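Protein K7 (Vaccinia virus WR, PDB 3JRV) binds the human RNA helicase DDX3 and the host factors TRAF6 and IRAK2, blocking IRF3 and NF-kappa-B activation as a Bcl-2-like virulence factor. Local coordinates at residues Arg23-Ile27 / Met132-Asn138; Glu32-Arg37 / Tyr54-Met58. Where two conformers were deposited one is given. Numbering follows the deposited sequence.

Contact 1. Residues Arg23-Ile27 / Met132-Asn138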
loop_
_atom_site.group_PDB
_atom_site.type_symbol
_atom_site.label_atom_id
_atom_site.label_comp_id
_atom_site.label_asym_id
_atom_site.label_seq_id
_atom_site.Cartn_x
_atom_site.Cartn_y
_atom_site.Cartn_z
ATOM N N ARG A 23 -4.266 -9.361 -13.887
ATOM C CA ARG A 23 -4.270 -9.744 -12.478
ATOM C C ARG A 23 -2.885 -10.156 -11.998
ATOM O O ARG A 23 -2.582 -10.017 -10.801
ATOM C CB ARG A 23 -5.367 -10.803 -12.169
ATOM C CG ARG A 23 -5.038 -12.169 -12.643
ATOM C CD ARG A 23 -6.245 -13.100 -12.453
ATOM N NE ARG A 23 -6.594 -13.305 -11.046
ATOM C CZ ARG A 23 -5.866 -14.006 -10.176
ATOM N NH1 ARG A 23 -4.714 -14.546 -10.559
ATOM N NH2 ARG A 23 -6.276 -14.156 -8.910
ATOM N N ASP A 24 -2.008 -10.563 -12.920
ATOM C CA ASP A 24 -0.685 -11.014 -12.521
ATOM C C ASP A 24 0.227 -9.838 -12.167
ATOM O O ASP A 24 1.371 -10.051 -11.760
ATOM C CB ASP A 24 -0.031 -11.894 -13.598
ATOM C CG ASP A 24 -0.642 -13.314 -13.654
ATOM O OD1 ASP A 24 -1.360 -13.772 -12.710
ATOM O OD2 ASP A 24 -0.438 -13.955 -14.716
ATOM N N SER A 25 -0.278 -8.617 -12.318
ATOM C CA SER A 25 0.478 -7.416 -11.944
ATOM C C SER A 25 0.033 -6.814 -10.618
ATOM O O SER A 25 0.628 -5.861 -10.149
ATOM C CB SER A 25 0.387 -6.355 -13.048
ATOM O OG SER A 25 1.118 -6.804 -14.174
ATOM N N ILE A 26 -1.019 -7.373 -10.025
ATOM C CA ILE A 26 -1.645 -6.748 -8.875
ATOM C C ILE A 26 -0.729 -6.739 -7.647
ATOM O O ILE A 26 -0.616 -5.702 -6.977
ATOM C CB ILE A 26 -3.025 -7.398 -8.552
ATOM C CG1 ILE A 26 -4.064 -6.950 -9.573
ATOM C CG2 ILE A 26 -3.498 -7.035 -7.133
ATOM C CD1 ILE A 26 -4.578 -5.499 -9.418
ATOM N N ILE A 27 -0.082 -7.861 -7.365
ATOM C CA ILE A 27 0.855 -7.908 -6.216
ATOM C C ILE A 27 2.002 -6.913 -6.412
ATOM O O ILE A 27 2.375 -6.181 -5.474
ATOM C CB ILE A 27 1.361 -9.339 -5.946
ATOM C CG1 ILE A 27 0.185 -10.162 -5.426
ATOM C CG2 ILE A 27 2.513 -9.347 -4.898
ATOM C CD1 ILE A 27 0.512 -11.639 -5.141
HETATM N N MSE A 132 -2.745 -10.898 -0.306
HETATM C CA MSE A 132 -3.233 -10.898 -1.687
HETATM C C MSE A 132 -3.478 -12.341 -2.119
HETATM O O MSE A 132 -2.830 -12.861 -3.029
HETATM C CB MSE A 132 -2.229 -10.197 -2.624
HETATM C CG MSE A 132 -2.053 -8.676 -2.323
HETATM SE SE MSE A 132 -3.644 -7.528 -1.945
HETATM C CE MSE A 132 -4.602 -7.827 -3.598
ATOM N N THR A 133 -4.462 -12.976 -1.486
ATOM C CA THR A 133 -4.986 -14.272 -1.959
ATOM C C THR A 133 -5.573 -14.075 -3.351
ATOM O O THR A 133 -5.899 -12.943 -3.745
ATOM C CB THR A 133 -6.158 -14.741 -1.062
ATOM O OG1 THR A 133 -7.182 -13.732 -1.033
ATOM C CG2 THR A 133 -5.692 -14.957 0.363
ATOM N N ASP A 134 -5.874 -15.175 -4.042
ATOM C CA ASP A 134 -6.507 -15.029 -5.368
ATOM C C ASP A 134 -7.839 -14.270 -5.289
ATOM O O ASP A 134 -8.135 -13.426 -6.134
ATOM C CB ASP A 134 -6.684 -16.407 -6.026
ATOM C CG ASP A 134 -5.400 -16.939 -6.643
ATOM O OD1 ASP A 134 -4.550 -16.116 -7.038
ATOM O OD2 ASP A 134 -5.233 -18.186 -6.728
ATOM N N ASP A 135 -8.614 -14.484 -4.228
ATOM C CA ASP A 135 -9.884 -13.762 -4.133
ATOM C C ASP A 135 -9.669 -12.278 -3.930
ATOM O O ASP A 135 -10.373 -11.445 -4.526
ATOM C CB ASP A 135 -10.784 -14.338 -3.027
ATOM C CG ASP A 135 -12.228 -13.816 -3.086
ATOM O OD1 ASP A 135 -12.900 -13.845 -4.156
ATOM O OD2 ASP A 135 -12.712 -13.377 -2.020
ATOM N N ASN A 136 -8.681 -11.940 -3.101
ATOM C CA ASN A 136 -8.433 -10.533 -2.862
ATOM C C ASN A 136 -7.878 -9.839 -4.108
ATOM O O ASN A 136 -8.178 -8.691 -4.378
ATOM C CB ASN A 136 -7.519 -10.331 -1.641
ATOM C CG ASN A 136 -8.291 -10.515 -0.341
ATOM O OD1 ASN A 136 -9.529 -10.386 -0.336
ATOM N ND2 ASN A 136 -7.596 -10.777 0.754
ATOM N N ILE A 137 -6.989 -10.527 -4.814
ATOM C CA ILE A 137 -6.511 -10.028 -6.118
ATOM C C ILE A 137 -7.679 -9.741 -7.048
ATOM O O ILE A 137 -7.754 -8.668 -7.652
ATOM C CB ILE A 137 -5.527 -11.006 -6.777
ATOM C CG1 ILE A 137 -4.243 -11.024 -5.957
ATOM C CG2 ILE A 137 -5.292 -10.614 -8.264
ATOM C CD1 ILE A 137 -3.268 -12.095 -6.428
ATOM N N ASN A 138 -8.631 -10.678 -7.102
ATOM C CA ASN A 138 -9.787 -10.475 -7.957
ATOM C C ASN A 138 -10.679 -9.318 -7.505
ATOM O O ASN A 138 -11.135 -8.528 -8.336
ATOM C CB ASN A 138 -10.571 -11.771 -8.075
ATOM C CG ASN A 138 -9.837 -12.785 -8.976
ATOM O OD1 ASN A 138 -8.969 -12.404 -9.793
ATOM N ND2 ASN A 138 -10.142 -14.055 -8.813
#
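Two helix starts of the Bcl-2-like fold meet here. Residues 23-25 make a 3-10 turn, with Ile26 N bonded to Arg23 O at 3.2 Å, and run into helix 26-42; Met132 leaves the preceding helix 128-131, and Thr133 is the N-cap of helix 134-148, its OG1 accepting from Asn136 N at 3.1 Å. Ile26 CA lies 6.5 Å from Ile137 CA, and Ile27 CA 6.8 Å from Met132 CA. Between them sits an apolar patch. Ile137 CG2 packs on Ile26 CB at 3.9 Å, Ile137 CD1 meets Ile27 CD1 at 4.0 Å, and selenomethionine Met132 reaches Ile26 CG2 through CE at 3.8 Å. Leu140 and Ile141 extend this patch along helix 134-148. At the outer margin Arg23 lays one guanidinium face over Ile137 CG2. At the guanidinium edge Arg23 NE donates to Asn138 OD1 at 2.8 Å, and Arg23 NH2 forms a salt bridge with Asp134 OD1 at 3.2 Å. Since Asp134 and Asn138 lie one turn apart, a single arginine spans the first turn of the helix. The apolar residues supply close packing, while the directional bonds of Arg23 to Asp134 and Asn138 fix how the two helix starts sit together.

Contact 2. Residues Glu32-Arg37 / Tyr54-Met58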
loop_
_atom_site.group_PDB
_atom_site.type_symbol
_atom_site.label_atom_id
_atom_site.label_comp_id
_atom_site.label_asym_id
_atom_site.label_seq_id
_atom_site.Cartn_x
_atom_site.Cartn_y
_atom_site.Cartn_z
ATOM N N GLU A 32 4.774 -2.005 -4.905
ATOM C CA GLU A 32 5.429 -0.761 -5.329
ATOM C C GLU A 32 4.765 0.468 -4.711
ATOM O O GLU A 32 5.447 1.441 -4.352
ATOM C CB GLU A 32 5.453 -0.678 -6.872
ATOM C CG GLU A 32 5.914 0.573 -7.456
ATOM C CD GLU A 32 5.760 0.506 -8.960
ATOM O OE1 GLU A 32 6.446 -0.354 -9.598
ATOM O OE2 GLU A 32 4.891 1.269 -9.448
ATOM N N TYR A 33 3.430 0.504 -4.759
ATOM C CA TYR A 33 2.663 1.640 -4.309
ATOM C C TYR A 33 2.961 1.875 -2.804
ATOM O O TYR A 33 3.115 3.046 -2.371
ATOM C CB TYR A 33 1.170 1.365 -4.565
ATOM C CG TYR A 33 0.284 2.326 -3.811
ATOM C CD1 TYR A 33 0.206 3.668 -4.172
ATOM C CD2 TYR A 33 -0.407 1.894 -2.673
ATOM C CE1 TYR A 33 -0.552 4.613 -3.397
ATOM C CE2 TYR A 33 -1.186 2.753 -1.934
ATOM C CZ TYR A 33 -1.225 4.133 -2.251
ATOM O OH TYR A 33 -1.991 5.030 -1.526
ATOM N N ILE A 34 2.959 0.808 -1.995
ATOM C CA ILE A 34 3.228 0.991 -0.565
ATOM C C ILE A 34 4.652 1.553 -0.366
ATOM O O ILE A 34 4.876 2.468 0.468
ATOM C CB ILE A 34 3.036 -0.353 0.198
ATOM C CG1 ILE A 34 1.539 -0.760 0.153
ATOM C CG2 ILE A 34 3.618 -0.237 1.632
ATOM C CD1 ILE A 34 0.572 0.301 0.713
ATOM N N THR A 35 5.599 1.083 -1.169
ATOM C CA THR A 35 6.943 1.705 -1.119
ATOM C C THR A 35 6.922 3.181 -1.551
ATOM O O THR A 35 7.492 4.067 -0.904
ATOM C CB THR A 35 7.901 0.949 -2.017
ATOM O OG1 THR A 35 8.080 -0.365 -1.484
ATOM C CG2 THR A 35 9.242 1.717 -2.135
ATOM N N TRP A 36 6.184 3.485 -2.613
ATOM C CA TRP A 36 6.115 4.840 -3.118
ATOM C C TRP A 36 5.591 5.826 -2.046
ATOM O O TRP A 36 6.063 6.962 -1.970
ATOM C CB TRP A 36 5.232 4.852 -4.381
ATOM C CG TRP A 36 5.116 6.224 -5.008
ATOM C CD1 TRP A 36 6.001 6.805 -5.915
ATOM C CD2 TRP A 36 4.019 7.137 -4.891
ATOM N NE1 TRP A 36 5.528 8.035 -6.320
ATOM C CE2 TRP A 36 4.309 8.260 -5.718
ATOM C CE3 TRP A 36 2.789 7.098 -4.194
ATOM C CZ2 TRP A 36 3.420 9.343 -5.851
ATOM C CZ3 TRP A 36 1.906 8.187 -4.316
ATOM C CH2 TRP A 36 2.225 9.292 -5.147
ATOM N N ARG A 37 4.597 5.431 -1.237
ATOM C CA ARG A 37 4.055 6.374 -0.232
ATOM C C ARG A 37 5.149 6.751 0.800
ATOM O O ARG A 37 5.045 7.792 1.429
ATOM C CB ARG A 37 2.846 5.745 0.504
ATOM C CG ARG A 37 1.618 5.615 -0.476
ATOM C CD ARG A 37 1.082 6.997 -0.925
ATOM N NE ARG A 37 0.650 7.825 0.214
ATOM C CZ ARG A 37 -0.565 7.797 0.783
ATOM N NH1 ARG A 37 -1.495 6.924 0.389
ATOM N NH2 ARG A 37 -0.826 8.587 1.833
ATOM N N TYR A 54 -2.647 5.047 -9.260
ATOM C CA TYR A 54 -2.167 5.441 -7.915
ATOM C C TYR A 54 -3.179 6.305 -7.190
ATOM O O TYR A 54 -3.395 6.109 -5.996
ATOM C CB TYR A 54 -0.835 6.189 -8.019
ATOM C CG TYR A 54 0.380 5.310 -7.912
ATOM C CD1 TYR A 54 0.418 4.027 -8.438
ATOM C CD2 TYR A 54 1.573 5.843 -7.401
ATOM C CE1 TYR A 54 1.603 3.259 -8.437
ATOM C CE2 TYR A 54 2.719 5.076 -7.338
ATOM C CZ TYR A 54 2.740 3.787 -7.818
ATOM O OH TYR A 54 3.947 3.139 -7.793
ATOM N N LYS A 55 -3.803 7.259 -7.872
ATOM C CA LYS A 55 -4.829 8.114 -7.216
ATOM C C LYS A 55 -5.961 7.235 -6.661
ATOM O O LYS A 55 -6.452 7.491 -5.561
ATOM C CB LYS A 55 -5.343 9.191 -8.184
ATOM C CG LYS A 55 -4.305 10.318 -8.338
ATOM C CD LYS A 55 -4.776 11.377 -9.303
ATOM C CE LYS A 55 -3.696 12.425 -9.493
ATOM N NZ LYS A 55 -3.929 13.073 -10.802
ATOM N N GLU A 56 -6.385 6.205 -7.417
ATOM C CA GLU A 56 -7.421 5.314 -6.890
ATOM C C GLU A 56 -6.963 4.602 -5.629
ATOM O O GLU A 56 -7.737 4.489 -4.661
ATOM C CB GLU A 56 -7.832 4.248 -7.913
ATOM C CG GLU A 56 -8.959 4.605 -8.850
ATOM C CD GLU A 56 -10.142 5.370 -8.252
ATOM O OE1 GLU A 56 -10.901 4.946 -7.325
ATOM O OE2 GLU A 56 -10.419 6.383 -8.882
ATOM N N LEU A 57 -5.716 4.115 -5.624
ATOM C CA LEU A 57 -5.172 3.449 -4.421
ATOM C C LEU A 57 -5.106 4.434 -3.264
ATOM O O LEU A 57 -5.379 4.031 -2.109
ATOM C CB LEU A 57 -3.782 2.821 -4.679
ATOM C CG LEU A 57 -3.829 1.748 -5.798
ATOM C CD1 LEU A 57 -2.372 1.260 -6.023
ATOM C CD2 LEU A 57 -4.691 0.602 -5.341
HETATM N N MSE A 58 -4.784 5.703 -3.547
HETATM C CA MSE A 58 -4.669 6.682 -2.456
HETATM C C MSE A 58 -6.008 6.908 -1.755
HETATM O O MSE A 58 -6.038 7.283 -0.569
HETATM C CB MSE A 58 -4.119 8.010 -3.011
HETATM C CG MSE A 58 -2.694 7.771 -3.405
HETATM SE SE MSE A 58 -1.927 9.251 -4.411
HETATM C CE MSE A 58 -1.589 10.188 -2.836
HETATM O O HOH W 1 -3.800 4.097 0.204
#
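Tyr54 packs its ring against both Tyr33 and Trp36, forming an aromatic cluster inside the Bcl-2-like helical bundle. Both pairs are T-shaped: the edge of Tyr33 meets the face of Tyr54, centroids 5.4 Å apart, while the edge of Tyr54 points at the face of the Trp36 six-membered ring, centroids 4.9 Å apart. The short helical segments cross at -75° with axes 11.2 Å apart, a gap these large side chains fill. Phe12 adds another edge-to-face partner for Trp36. Leu57 covers a face of Tyr33, its CB 3.7 Å from the ring centroid in a CH-pi contact, and selenomethionine Met58 sets SE beside the Trp36 edge, 4.0 Å from CZ3, a Met-aromatic contact. The two tyrosine hydroxyls both find partners. Tyr54 OH donates to Glu32 OE2 at 2.7 Å, and Arg37, which also pairs with Asp61 and Glu110, gives NH1 to Tyr33 OH at 2.7 Å. That same hydroxyl donates to a water 2.7 Å from Tyr33 OH, which in turn donates to Leu57 O at 2.8 Å.

In the fold
Helix 26-42 is common to both contacts: its first turn and the 3-10 turn before it serve contact 1, its middle serves contact 2. The centres lie about 16 Å apart and the nearest atoms about 5 Å, so the two do not touch. Along the chain contact 2 falls wholly between the two halves of contact 1: it is local, joining helices 26-42 and 52-58 across 16 residues, whereas contact 1 spans 104 residues to bring in helix 134-148. Contact 2 lies near the centre of the molecule, contact 1 towards its periphery. Ile27, Ile34 and Thr35 touch the bound DDX3 peptide, so the shared helix also contributes to the surface that K7 offers its host target.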